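Local coordinates for protein mosquitocidal toxin (PDB 2VSE) that is a mosquito-killing bacterial holotoxin that probably ADP-ribosylates host targets and carries ricin-B-like beta-trefoil domains likely to recognise carbohydrate, at residues A[276-281]-A[403-408]; A[283-288]-A[307-312]; A[297-302]-A[388-393]. All coordinates share one frame; numbering follows the deposited sequence.

Contact 1 of 3, residues A[276-281]-A[403-408]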
loop_
_atom_site.group_PDB
_atom_site.type_symbol
_atom_site.label_atom_id
_atom_site.label_comp_id
_atom_site.label_asym_id
_atom_site.label_seq_id
_atom_site.Cartn_x
_atom_site.Cartn_y
_atom_site.Cartn_z
ATOM N N LYS A 276 -5.783 29.637 6.637
ATOM C CA LYS A 276 -4.759 29.978 5.646
ATOM C C LYS A 276 -5.320 30.907 4.587
ATOM O O LYS A 276 -6.419 30.676 4.082
ATOM C CB LYS A 276 -4.259 28.719 4.942
ATOM C CG LYS A 276 -3.781 27.616 5.858
ATOM C CD LYS A 276 -3.053 26.570 5.067
ATOM C CE LYS A 276 -2.430 25.529 5.991
ATOM N NZ LYS A 276 -1.809 24.455 5.187
ATOM N N ASN A 277 -4.561 31.937 4.226
ATOM C CA ASN A 277 -5.015 32.866 3.205
ATOM C C ASN A 277 -4.912 32.271 1.804
ATOM O O ASN A 277 -4.014 31.477 1.529
ATOM C CB ASN A 277 -4.282 34.203 3.304
ATOM C CG ASN A 277 -4.968 35.292 2.503
ATOM O OD1 ASN A 277 -4.844 35.352 1.277
ATOM N ND2 ASN A 277 -5.716 36.145 3.189
ATOM N N LYS A 278 -5.837 32.652 0.923
ATOM C CA LYS A 278 -5.826 32.163 -0.458
ATOM C C LYS A 278 -4.675 32.762 -1.272
ATOM O O LYS A 278 -4.053 32.061 -2.074
ATOM C CB LYS A 278 -7.163 32.433 -1.153
ATOM C CG LYS A 278 -7.309 31.727 -2.495
ATOM C CD LYS A 278 -8.340 32.408 -3.380
ATOM C CE LYS A 278 -8.502 31.658 -4.690
ATOM N NZ LYS A 278 -9.381 32.369 -5.668
ATOM N N LYS A 279 -4.394 34.046 -1.052
ATOM C CA LYS A 279 -3.336 34.748 -1.777
ATOM C C LYS A 279 -1.935 34.166 -1.503
ATOM O O LYS A 279 -1.065 34.213 -2.370
ATOM C CB LYS A 279 -3.389 36.254 -1.490
ATOM C CG LYS A 279 -2.748 37.101 -2.578
ATOM C CD LYS A 279 -3.025 38.584 -2.409
ATOM C CE LYS A 279 -2.372 39.370 -3.539
ATOM N NZ LYS A 279 -2.622 40.830 -3.429
ATOM N N ASP A 280 -1.735 33.617 -0.305
ATOM C CA ASP A 280 -0.505 32.905 0.046
ATOM C C ASP A 280 -0.771 31.851 1.120
ATOM O O ASP A 280 -0.904 32.167 2.305
ATOM C CB ASP A 280 0.586 33.879 0.504
ATOM C CG ASP A 280 1.968 33.247 0.506
ATOM O OD1 ASP A 280 2.064 32.003 0.512
ATOM O OD2 ASP A 280 2.966 33.996 0.499
ATOM N N ARG A 281 -0.832 30.593 0.698
ATOM C CA ARG A 281 -1.166 29.483 1.599
ATOM C C ARG A 281 -0.098 29.172 2.651
ATOM O O ARG A 281 -0.348 28.409 3.587
ATOM C CB ARG A 281 -1.477 28.226 0.795
ATOM C CG ARG A 281 -2.837 28.248 0.117
ATOM C CD ARG A 281 -2.976 27.001 -0.728
ATOM N NE ARG A 281 -4.231 26.957 -1.468
ATOM C CZ ARG A 281 -4.678 25.876 -2.104
ATOM N NH1 ARG A 281 -3.972 24.746 -2.078
ATOM N NH2 ARG A 281 -5.834 25.922 -2.763
ATOM N N SER A 403 -7.354 38.085 -0.998
ATOM C CA SER A 403 -6.856 38.266 0.360
ATOM C C SER A 403 -7.975 38.155 1.401
ATOM O O SER A 403 -7.704 38.037 2.597
ATOM C CB SER A 403 -6.109 39.595 0.496
ATOM O OG SER A 403 -6.950 40.694 0.187
ATOM N N GLN A 404 -9.231 38.196 0.959
ATOM C CA GLN A 404 -10.344 37.959 1.889
ATOM C C GLN A 404 -10.947 36.550 1.746
ATOM O O GLN A 404 -11.986 36.230 2.343
ATOM C CB GLN A 404 -11.407 39.092 1.873
ATOM C CG GLN A 404 -12.188 39.271 0.579
ATOM C CD GLN A 404 -13.152 40.464 0.604
ATOM O OE1 GLN A 404 -14.274 40.375 0.100
ATOM N NE2 GLN A 404 -12.712 41.585 1.179
ATOM N N GLU A 405 -10.271 35.708 0.966
ATOM C CA GLU A 405 -10.650 34.298 0.852
ATOM C C GLU A 405 -9.696 33.433 1.678
ATOM O O GLU A 405 -8.481 33.662 1.687
ATOM C CB GLU A 405 -10.721 33.851 -0.618
ATOM C CG GLU A 405 -11.849 34.518 -1.427
ATOM C CD GLU A 405 -12.116 33.857 -2.789
ATOM O OE1 GLU A 405 -12.085 34.564 -3.818
ATOM O OE2 GLU A 405 -12.365 32.634 -2.841
ATOM N N TRP A 406 -10.254 32.456 2.391
ATOM C CA TRP A 406 -9.473 31.636 3.318
ATOM C C TRP A 406 -9.745 30.139 3.193
ATOM O O TRP A 406 -10.836 29.727 2.775
ATOM C CB TRP A 406 -9.748 32.050 4.767
ATOM C CG TRP A 406 -9.540 33.507 5.043
ATOM C CD1 TRP A 406 -10.438 34.519 4.834
ATOM C CD2 TRP A 406 -8.367 34.118 5.585
ATOM N NE1 TRP A 406 -9.892 35.717 5.208
ATOM C CE2 TRP A 406 -8.622 35.503 5.677
ATOM C CE3 TRP A 406 -7.127 33.630 6.007
ATOM C CZ2 TRP A 406 -7.679 36.408 6.173
ATOM C CZ3 TRP A 406 -6.186 34.533 6.493
ATOM C CH2 TRP A 406 -6.471 35.908 6.570
ATOM N N LEU A 407 -8.753 29.338 3.584
ATOM C CA LEU A 407 -8.926 27.903 3.781
ATOM C C LEU A 407 -9.012 27.604 5.276
ATOM O O LEU A 407 -8.231 28.126 6.075
ATOM C CB LEU A 407 -7.755 27.129 3.178
ATOM C CG LEU A 407 -7.563 27.094 1.659
ATOM C CD1 LEU A 407 -6.174 26.610 1.334
ATOM C CD2 LEU A 407 -8.593 26.204 0.980
ATOM N N ILE A 408 -9.980 26.778 5.650
ATOM C CA ILE A 408 -10.102 26.308 7.022
ATOM C C ILE A 408 -9.633 24.862 7.035
ATOM O O ILE A 408 -10.371 23.960 6.629
ATOM C CB ILE A 408 -11.544 26.423 7.543
ATOM C CG1 ILE A 408 -12.012 27.883 7.464
ATOM C CG2 ILE A 408 -11.640 25.910 8.989
ATOM C CD1 ILE A 408 -13.473 28.093 7.752
#

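Contact 2 of 3, residues A[283-288]-A[307-312]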
loop_
_atom_site.group_PDB
_atom_site.type_symbol
_atom_site.label_atom_id
_atom_site.label_comp_id
_atom_site.label_asym_id
_atom_site.label_seq_id
_atom_site.Cartn_x
_atom_site.Cartn_y
_atom_site.Cartn_z
ATOM N N ILE A 283 0.997 31.380 4.675
ATOM C CA ILE A 283 0.732 32.299 5.790
ATOM C C ILE A 283 -0.597 31.990 6.496
ATOM O O ILE A 283 -1.601 31.666 5.853
ATOM C CB ILE A 283 0.788 33.789 5.342
ATOM C CG1 ILE A 283 -0.461 34.168 4.536
ATOM C CG2 ILE A 283 2.063 34.060 4.543
ATOM C CD1 ILE A 283 -0.618 35.658 4.225
ATOM N N VAL A 284 -0.601 32.087 7.821
ATOM C CA VAL A 284 -1.783 31.726 8.599
ATOM C C VAL A 284 -2.170 32.825 9.563
ATOM O O VAL A 284 -1.337 33.662 9.911
ATOM C CB VAL A 284 -1.595 30.389 9.384
ATOM C CG1 VAL A 284 -1.581 29.188 8.427
ATOM C CG2 VAL A 284 -0.325 30.421 10.246
ATOM N N VAL A 285 -3.443 32.820 9.967
ATOM C CA VAL A 285 -3.960 33.698 11.020
ATOM C C VAL A 285 -3.280 33.335 12.330
ATOM O O VAL A 285 -3.362 32.187 12.785
ATOM C CB VAL A 285 -5.496 33.548 11.198
ATOM C CG1 VAL A 285 -5.995 34.468 12.288
ATOM C CG2 VAL A 285 -6.240 33.837 9.896
ATOM N N THR A 286 -2.604 34.306 12.930
ATOM C CA THR A 286 -1.818 34.039 14.127
ATOM C C THR A 286 -1.953 35.131 15.166
ATOM O O THR A 286 -1.881 36.317 14.834
ATOM C CB THR A 286 -0.320 33.764 13.784
ATOM O OG1 THR A 286 0.528 34.403 14.743
ATOM C CG2 THR A 286 0.041 34.278 12.419
ATOM N N LEU A 287 -2.146 34.728 16.422
ATOM C CA LEU A 287 -2.222 35.681 17.526
ATOM C C LEU A 287 -0.823 36.040 18.007
ATOM O O LEU A 287 -0.062 35.169 18.436
ATOM C CB LEU A 287 -3.084 35.143 18.671
ATOM C CG LEU A 287 -3.311 36.086 19.864
ATOM C CD1 LEU A 287 -4.046 37.373 19.462
ATOM C CD2 LEU A 287 -4.046 35.347 20.971
ATOM N N ASP A 288 -0.499 37.331 17.936
ATOM C CA ASP A 288 0.869 37.804 18.162
ATOM C C ASP A 288 1.428 37.453 19.537
ATOM O O ASP A 288 2.521 36.910 19.632
ATOM C CB ASP A 288 0.985 39.314 17.911
ATOM C CG ASP A 288 2.433 39.780 17.863
ATOM O OD1 ASP A 288 3.238 39.114 17.169
ATOM O OD2 ASP A 288 2.770 40.796 18.523
ATOM N N GLN A 307 -0.781 29.752 16.259
ATOM C CA GLN A 307 -1.216 29.760 14.862
ATOM C C GLN A 307 -2.349 28.764 14.632
ATOM O O GLN A 307 -2.646 28.402 13.492
ATOM C CB GLN A 307 -0.055 29.434 13.925
ATOM C CG GLN A 307 0.982 30.515 13.836
ATOM C CD GLN A 307 2.122 30.154 12.912
ATOM O OE1 GLN A 307 2.654 29.043 12.965
ATOM N NE2 GLN A 307 2.518 31.103 12.063
ATOM N N LYS A 308 -2.972 28.323 15.723
ATOM C CA LYS A 308 -4.082 27.374 15.654
ATOM C C LYS A 308 -5.278 27.917 16.451
ATOM O O LYS A 308 -5.107 28.579 17.481
ATOM C CB LYS A 308 -3.664 25.997 16.178
ATOM C CG LYS A 308 -2.432 25.389 15.506
ATOM C CD LYS A 308 -2.012 24.107 16.199
ATOM C CE LYS A 308 -0.621 23.669 15.782
ATOM N NZ LYS A 308 -0.228 22.417 16.490
ATOM N N TRP A 309 -6.482 27.638 15.966
ATOM C CA TRP A 309 -7.693 28.192 16.554
ATOM C C TRP A 309 -8.715 27.099 16.728
ATOM O O TRP A 309 -8.845 26.213 15.868
ATOM C CB TRP A 309 -8.279 29.305 15.667
ATOM C CG TRP A 309 -7.299 30.393 15.358
ATOM C CD1 TRP A 309 -6.324 30.372 14.396
ATOM C CD2 TRP A 309 -7.176 31.652 16.024
ATOM N NE1 TRP A 309 -5.603 31.543 14.421
ATOM C CE2 TRP A 309 -6.104 32.346 15.414
ATOM C CE3 TRP A 309 -7.862 32.263 17.078
ATOM C CZ2 TRP A 309 -5.705 33.630 15.827
ATOM C CZ3 TRP A 309 -7.459 33.546 17.492
ATOM C CH2 TRP A 309 -6.395 34.212 16.859
ATOM N N ASN A 310 -9.415 27.142 17.854
ATOM C CA ASN A 310 -10.582 26.300 18.057
ATOM C C ASN A 310 -11.801 27.024 17.538
ATOM O O ASN A 310 -12.136 28.104 18.024
ATOM C CB ASN A 310 -10.776 25.959 19.531
ATOM C CG ASN A 310 -9.913 24.792 19.980
ATOM O OD1 ASN A 310 -9.650 24.638 21.178
ATOM N ND2 ASN A 310 -9.482 23.954 19.037
ATOM N N ILE A 311 -12.452 26.453 16.534
ATOM C CA ILE A 311 -13.637 27.089 15.975
ATOM C C ILE A 311 -14.847 26.441 16.617
ATOM O O ILE A 311 -14.950 25.214 16.649
ATOM C CB ILE A 311 -13.672 27.001 14.425
ATOM C CG1 ILE A 311 -12.460 27.738 13.836
ATOM C CG2 ILE A 311 -14.981 27.565 13.879
ATOM C CD1 ILE A 311 -12.385 27.708 12.321
ATOM N N LYS A 312 -15.736 27.267 17.155
ATOM C CA LYS A 312 -16.907 26.795 17.897
ATOM C C LYS A 312 -18.162 27.448 17.343
ATOM O O LYS A 312 -18.269 28.677 17.314
ATOM C CB LYS A 312 -16.769 27.132 19.383
ATOM C CG LYS A 312 -17.758 26.404 20.272
ATOM C CD LYS A 312 -17.905 27.095 21.629
ATOM C CE LYS A 312 -18.711 26.236 22.616
ATOM N NZ LYS A 312 -18.101 24.868 22.775
HETATM O O HOH W 1 -4.232 29.680 11.563
#

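Contact 3 of 3, residues A[297-302]-A[388-393]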
loop_
_atom_site.group_PDB
_atom_site.type_symbol
_atom_site.label_atom_id
_atom_site.label_comp_id
_atom_site.label_asym_id
_atom_site.label_seq_id
_atom_site.Cartn_x
_atom_site.Cartn_y
_atom_site.Cartn_z
ATOM N N GLU A 297 -2.369 38.799 13.323
ATOM C CA GLU A 297 -1.583 39.058 12.116
ATOM C C GLU A 297 -1.453 37.817 11.244
ATOM O O GLU A 297 -1.704 36.689 11.688
ATOM C CB GLU A 297 -0.180 39.552 12.480
ATOM C CG GLU A 297 -0.126 40.904 13.181
ATOM C CD GLU A 297 1.170 41.113 13.955
ATOM O OE1 GLU A 297 1.369 42.231 14.472
ATOM O OE2 GLU A 297 1.986 40.164 14.050
ATOM N N SER A 298 -1.060 38.027 9.994
ATOM C CA SER A 298 -0.594 36.932 9.161
ATOM C C SER A 298 0.869 36.698 9.491
ATOM O O SER A 298 1.630 37.655 9.684
ATOM C CB SER A 298 -0.744 37.260 7.673
ATOM O OG SER A 298 0.101 38.329 7.285
ATOM N N TYR A 299 1.252 35.429 9.573
ATOM C CA TYR A 299 2.655 35.059 9.732
ATOM C C TYR A 299 2.888 33.774 8.968
ATOM O O TYR A 299 1.965 32.979 8.783
ATOM C CB TYR A 299 3.009 34.872 11.206
ATOM C CG TYR A 299 4.453 35.139 11.531
ATOM C CD1 TYR A 299 4.855 36.387 12.010
ATOM C CD2 TYR A 299 5.426 34.142 11.380
ATOM C CE1 TYR A 299 6.189 36.640 12.321
ATOM C CE2 TYR A 299 6.766 34.390 11.683
ATOM C CZ TYR A 299 7.138 35.641 12.152
ATOM O OH TYR A 299 8.454 35.902 12.463
ATOM N N LYS A 300 4.115 33.581 8.512
ATOM C CA LYS A 300 4.509 32.330 7.891
ATOM C C LYS A 300 4.202 31.172 8.845
ATOM O O LYS A 300 4.603 31.200 10.008
ATOM C CB LYS A 300 5.997 32.389 7.526
ATOM C CG LYS A 300 6.561 31.164 6.823
ATOM C CD LYS A 300 8.052 31.365 6.547
ATOM C CE LYS A 300 8.731 30.085 6.122
ATOM N NZ LYS A 300 10.219 30.213 6.280
ATOM N N ASN A 301 3.470 30.180 8.341
ATOM C CA ASN A 301 3.123 28.972 9.088
ATOM C C ASN A 301 4.360 28.170 9.506
ATOM O O ASN A 301 5.132 27.734 8.655
ATOM C CB ASN A 301 2.167 28.091 8.260
ATOM C CG ASN A 301 1.408 27.062 9.109
ATOM O OD1 ASN A 301 1.522 27.038 10.331
ATOM N ND2 ASN A 301 0.624 26.215 8.451
ATOM N N PHE A 302 4.552 28.025 10.820
ATOM C CA PHE A 302 5.563 27.120 11.381
ATOM C C PHE A 302 4.892 26.125 12.331
ATOM O O PHE A 302 5.568 25.411 13.064
ATOM C CB PHE A 302 6.640 27.881 12.160
ATOM C CG PHE A 302 7.579 28.683 11.312
ATOM C CD1 PHE A 302 8.788 28.143 10.888
ATOM C CD2 PHE A 302 7.286 29.999 10.978
ATOM C CE1 PHE A 302 9.678 28.889 10.117
ATOM C CE2 PHE A 302 8.172 30.752 10.204
ATOM C CZ PHE A 302 9.370 30.193 9.775
ATOM N N LEU A 388 3.036 39.885 3.365
ATOM C CA LEU A 388 4.232 40.049 4.189
ATOM C C LEU A 388 3.972 39.631 5.645
ATOM O O LEU A 388 2.854 39.784 6.154
ATOM C CB LEU A 388 4.674 41.518 4.144
ATOM C CG LEU A 388 6.089 41.887 3.678
ATOM C CD1 LEU A 388 7.178 41.055 4.380
ATOM C CD2 LEU A 388 6.205 41.762 2.159
ATOM N N ASN A 389 4.999 39.108 6.313
ATOM C CA ASN A 389 4.877 38.733 7.722
ATOM C C ASN A 389 4.487 39.915 8.594
ATOM O O ASN A 389 4.942 41.036 8.374
ATOM C CB ASN A 389 6.183 38.130 8.248
ATOM C CG ASN A 389 6.347 36.656 7.899
ATOM O OD1 ASN A 389 7.419 36.097 8.090
ATOM N ND2 ASN A 389 5.292 36.027 7.398
ATOM N N LYS A 390 3.639 39.641 9.582
ATOM C CA LYS A 390 3.190 40.626 10.570
ATOM C C LYS A 390 2.169 41.654 10.078
ATOM O O LYS A 390 1.729 42.489 10.868
ATOM C CB LYS A 390 4.371 41.334 11.247
ATOM C CG LYS A 390 4.927 40.594 12.441
ATOM C CD LYS A 390 5.739 41.530 13.317
ATOM C CE LYS A 390 5.739 41.062 14.766
ATOM N NZ LYS A 390 4.353 40.939 15.332
ATOM N N THR A 391 1.776 41.608 8.804
ATOM C CA THR A 391 0.770 42.565 8.322
ATOM C C THR A 391 -0.594 42.249 8.932
ATOM O O THR A 391 -1.092 41.128 8.790
ATOM C CB THR A 391 0.666 42.678 6.775
ATOM O OG1 THR A 391 0.208 41.441 6.222
ATOM C CG2 THR A 391 2.014 43.112 6.139
ATOM N N PRO A 392 -1.204 43.249 9.608
ATOM C CA PRO A 392 -2.375 43.035 10.464
ATOM C C PRO A 392 -3.558 42.455 9.718
ATOM O O PRO A 392 -3.802 42.815 8.566
ATOM C CB PRO A 392 -2.738 44.455 10.940
ATOM C CG PRO A 392 -1.523 45.267 10.734
ATOM C CD PRO A 392 -0.821 44.674 9.553
ATOM N N LEU A 393 -4.284 41.558 10.373
ATOM C CA LEU A 393 -5.599 41.181 9.897
ATOM C C LEU A 393 -6.540 42.339 10.157
ATOM O O LEU A 393 -6.535 42.922 11.244
ATOM C CB LEU A 393 -6.102 39.918 10.588
ATOM C CG LEU A 393 -5.935 38.620 9.798
ATOM C CD1 LEU A 393 -4.498 38.120 9.827
ATOM C CD2 LEU A 393 -6.878 37.570 10.349
#

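Contact 1 of 3, residues A[276-281]-A[403-408]
Ser403 meets Asn277 through its backbone: Asn277 ND2 donates to Ser403 O over 2.8 Å, with the nitrogen 41° above the plane of that carbonyl, whereas the oxygen itself lies close to the plane of the amide. The hydroxyl of Ser403 is engaged elsewhere, with Asp381. The other end of the Asn277 amide is also occupied, because OD1 accepts from Lys279 N at 2.7 Å to form an Asx turn as the strand gives way to loop. Both ends of the buried amide are thereby used, which fixes its rotation. At Glu405 the backbone O receives Lys278 N at 2.9 Å, while the two side chains run alongside each other in the same direction. Their charged ends make only a long salt bridge, Lys278 NZ to Glu405 OE1 at 3.9 Å; Glu405 OE2 has a closer polar partner in Asn363, and Lys278 makes a cation-pi contact with Phe367. Gln404, Glu405 and Trp406 form a QxW sequence, the signature of ricin-type beta-trefoils, and here it leads into the pairing of strands 271-277 and 406-410, the first and last of the domain. Trp406 and Asn277 are a non-hydrogen-bonded antiparallel pair. With CG anti to the backbone N (chi1 -165°), Asn277 carries ND2 over one face of the indole toward its rim, 3.5 Å from Trp406 CH2, the amide steeply inclined to the ring at 75°. The indole NE1 is hydrogen-bonded to Leu380 O. Leu407 follows as the hydrogen-bonded partner of Lys276, donating N to Lys276 O at 2.7 Å and accepting Lys276 N on its O at 2.9 Å, both nearly straight. On the same side of the sheet as Lys276, Leu407 CD1 lies over one face of the Arg281 guanidinium, 3.4 Å from NE.

Contact 2 of 3, residues A[283-288]-A[307-312]
Thr286 and Gln307 bring the two backbones closest, their CA atoms 4.4 Å apart, yet the strands do not pair: the axes of 283-287 and 309-312 run at 90° to each other and approach no nearer than 10.2 Å. Side chains fill the separation. Trp309 points its indole edge at strand 283-287, and NE1 gives Val285 O an almost linear bond of 2.8 Å. The oxygen lies in the ring plane, but the nitrogen stands well above the plane of the carbonyl. Val285 CG1 comes in at about a right angle beside the NE1-CZ2 rim of the indole, 3.6 Å from Trp309 CZ2, and Leu287 CB borders CH2. The aliphatic part of Gln307 lies alongside Thr286, CG 3.5 Å from Thr286 CB, and its amide passes across Val284 CG2. That amide is held by Lys300 O at NE2 and by Phe302 N and Phe304 N at OE1. Gln307, Lys308 and Trp309 form a QxW sequence, the recurrent motif of ricin-type beta-trefoils. A water lies between Val285 O and Gln307 O and may bridge them. The near-linear indole N-H thus satisfies Val285 O, a polar atom buried among apolar groups, without any sheet pairing between these strands.

Contact 3 of 3, residues A[297-302]-A[388-393]
Glu297 and Lys390 meet through a salt bridge. Glu297, extended beyond CG, runs past Lys390 O of the turn, and its OE2 receives Lys390 NZ at 2.8 Å on the syn lone pair, the side facing OE1. A bend at the end of the lysine, chi4 -57°, turns NZ back to the carboxylate after an otherwise extended run. Separately, Lys390 CG lies 3.4 Å from Glu297 OE2. Backbone bonds come next. Lys390 N donates to Ser298 O at 2.8 Å, nearly head-on to the carbonyl, and Ser298 N makes a long, weak bond to Thr391 O at 3.3 Å. These two bonds seat the type II beta turn of Leu388 to Thr391 against strand 294-300. Lys390 takes the third position of the turn with a positive phi of 75°. The hydroxyls of Ser298 and Thr391 lie 3.3 Å apart, OG to OG1. Packing completes the contact. The side-chain amide of Asn389 stacks over one face of the Tyr299 ring, offset toward its rim, with the two planes only 8° apart, while Lys390 CG comes up at the ring's edge, 4.2 Å from Tyr299 CE1. At the other end Leu393 CD1 is pressed on the backbone between Glu297 and Ser298, 3.4 Å from Ser298 N. In the beta-trefoil domain this links a late irregular loop to an early strand. Lys390 NZ also forms a salt bridge with Asp288, whose carboxylate lies close to that of Glu297; the shared ammonium would be expected to offset the repulsion between the two acids.

All three contacts belong to one beta-trefoil, the first of the four ricin-B-like domains, and their centres form a compact triangle 11 to 13 Å on a side. Contact 1 spans the longest chain separation, 122 residues; contacts 2 and 3 fall within that span, and their segments alternate along the chain. Strands 271-277 and 309-314 neighbour each other in the sheet that carries contact 1, whereas strands 283-287 and 294-300, one from contact 2 and one from contact 3, pair in a second sheet. Trp406 CZ3 packs on Val285 CG2 at 3.5 Å, linking the two sheets. Early and late parts of the domain are thus tied into one unit.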